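PDB 5W9Q: methyl-CpG-binding domain protein 1 from Homo sapiens, which represses transcription at methylated CpG islands and, through its third CXXC-type zinc finger, also binds DNA containing unmethylated CpG. Local coordinates for residues Cys25-Asp30 / Trp46-Gln51. Numbering follows the deposited sequence.
Sequences CDFCCD and WRQCLQ. With ZN (zinc ion), chain G; ZN (zinc ion), chain H.
In this CXXC-type zinc finger, the short helix 26-30 and its N-cap Cys25, which carry two ligands of one zinc, meet the returning chain at two light contacts: Cys25 with Trp46, and Phe27 with Gln48. The five-membered ring of Trp46 only just reaches Cys25, its NE1 and CD1 each lying 4.3 Å from Cys25 CB. Phe27 brings CD2 to within 4.2 Å of Gln48 NE2; a flat apolar ring suits this buried spot, where it also touches Arg45. Gln48 suits its place because its long chain lets the amide touch the ring while NE2 donates to the backbone oxygen of Lys43.

Cysteine does double duty at position 25. Set between the backbone N and the carbonyl carbon (chi1 75°), Cys25 SG binds zinc at 2.3 Å and also caps helix 26-30, accepting from Cys28 N at 3.3 Å; Cys28 SG is a second ligand, and Cys22 and Cys44 complete the site. Cys49 SG likewise joins two roles, though it caps no helix: it binds the other zinc, with Cys10, Cys13 and Cys16, and accepts a hydrogen bond from Gln51 N at 3.4 Å.

Thus the start of helix 26-30 lightly touches residues 46-48, which begin as a 3-10 turn and run on as loop to Cys49 at the second zinc, without any strand, while Ala53 and Leu57 further along the chain also touch Gln48.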
# COMPACT_ATOMS: atom_id res chain seq x y z
N CYS A 25 9.26 0.95 0.58
CA CYS A 25 8.53 2.16 0.74
C CYS A 25 8.28 2.47 2.30
O CYS A 25 8.50 1.62 3.23
CB CYS A 25 7.19 2.05 -0.04
SG CYS A 25 5.92 0.96 0.77
N ASP A 26 7.83 3.67 2.59
CA ASP A 26 7.63 4.06 4.02
C ASP A 26 6.59 3.08 4.75
O ASP A 26 6.84 2.63 5.84
CB ASP A 26 7.28 5.53 4.14
CG ASP A 26 6.03 5.92 3.40
OD1 ASP A 26 5.47 5.19 2.54
OD2 ASP A 26 5.57 7.00 3.64
N PHE A 27 5.50 2.75 4.07
CA PHE A 27 4.48 1.87 4.62
C PHE A 27 4.96 0.42 4.85
O PHE A 27 4.61 -0.23 5.88
CB PHE A 27 3.20 1.93 3.75
CG PHE A 27 2.51 3.32 3.68
CD1 PHE A 27 2.62 4.24 4.69
CD2 PHE A 27 1.74 3.67 2.56
CE1 PHE A 27 1.97 5.46 4.63
CE2 PHE A 27 1.07 4.89 2.48
CZ PHE A 27 1.20 5.79 3.51
N CYS A 28 5.79 -0.10 3.92
CA CYS A 28 6.35 -1.45 4.07
C CYS A 28 7.32 -1.48 5.22
O CYS A 28 7.15 -2.31 6.15
CB CYS A 28 7.05 -1.96 2.77
SG CYS A 28 5.88 -2.59 1.58
N CYS A 29 8.32 -0.61 5.17
CA CYS A 29 9.29 -0.46 6.29
C CYS A 29 8.65 -0.34 7.66
O CYS A 29 9.23 -0.76 8.63
CB CYS A 29 10.18 0.75 6.06
SG CYS A 29 11.29 0.37 4.71
N ASP A 30 7.49 0.28 7.72
CA ASP A 30 6.74 0.42 8.96
C ASP A 30 6.07 -0.90 9.46
O ASP A 30 5.76 -1.01 10.61
CB ASP A 30 5.69 1.53 8.78
CG ASP A 30 4.75 1.64 9.93
OD1 ASP A 30 5.15 2.20 10.96
OD2 ASP A 30 3.62 1.15 9.82
N TRP A 46 3.09 1.01 -3.30
CA TRP A 46 2.99 0.48 -4.72
C TRP A 46 1.80 -0.51 -4.92
O TRP A 46 1.55 -0.94 -6.05
CB TRP A 46 4.32 -0.17 -5.11
CG TRP A 46 5.36 0.82 -5.05
CD1 TRP A 46 6.36 0.93 -4.13
CD2 TRP A 46 5.46 1.96 -5.90
NE1 TRP A 46 7.06 2.06 -4.34
CE2 TRP A 46 6.54 2.73 -5.42
CE3 TRP A 46 4.73 2.41 -7.02
CZ2 TRP A 46 6.97 3.92 -6.07
CZ3 TRP A 46 5.16 3.62 -7.69
CH2 TRP A 46 6.25 4.35 -7.19
N ARG A 47 1.06 -0.82 -3.83
CA ARG A 47 -0.18 -1.57 -3.87
C ARG A 47 -1.41 -0.73 -3.56
O ARG A 47 -2.51 -1.26 -3.45
CB ARG A 47 -0.07 -2.79 -2.95
CG ARG A 47 1.19 -3.64 -3.20
CD ARG A 47 1.30 -4.81 -2.23
NE ARG A 47 0.54 -5.94 -2.69
CZ ARG A 47 0.45 -7.13 -2.09
NH1 ARG A 47 -0.25 -8.13 -2.69
NH2 ARG A 47 1.07 -7.39 -0.96
N GLN A 48 -1.25 0.59 -3.38
CA GLN A 48 -2.39 1.49 -3.18
C GLN A 48 -3.13 1.69 -4.52
O GLN A 48 -2.55 2.16 -5.53
CB GLN A 48 -1.90 2.80 -2.64
CG GLN A 48 -1.26 2.61 -1.28
CD GLN A 48 -2.34 2.50 -0.15
OE1 GLN A 48 -3.55 2.68 -0.44
NE2 GLN A 48 -1.92 2.21 1.09
N CYS A 49 -4.41 1.31 -4.52
CA CYS A 49 -5.22 1.39 -5.75
C CYS A 49 -5.27 2.79 -6.37
O CYS A 49 -5.60 3.78 -5.68
CB CYS A 49 -6.64 0.95 -5.44
SG CYS A 49 -7.65 0.96 -6.95
N LEU A 50 -5.00 2.87 -7.68
CA LEU A 50 -4.96 4.15 -8.38
C LEU A 50 -6.34 4.82 -8.59
O LEU A 50 -6.41 6.02 -8.96
CB LEU A 50 -4.24 3.98 -9.77
CG LEU A 50 -2.82 3.36 -9.68
CD1 LEU A 50 -2.24 3.01 -11.01
CD2 LEU A 50 -1.90 4.30 -8.89
N GLN A 51 -7.43 4.04 -8.44
CA GLN A 51 -8.80 4.54 -8.59
C GLN A 51 -9.47 4.74 -7.19
O GLN A 51 -10.17 5.76 -6.95
CB GLN A 51 -9.62 3.58 -9.47
CG GLN A 51 -9.19 3.47 -10.95
ZN ZN G . 6.11 -1.09 -0.20
ZN ZN H . -6.90 -0.61 -8.47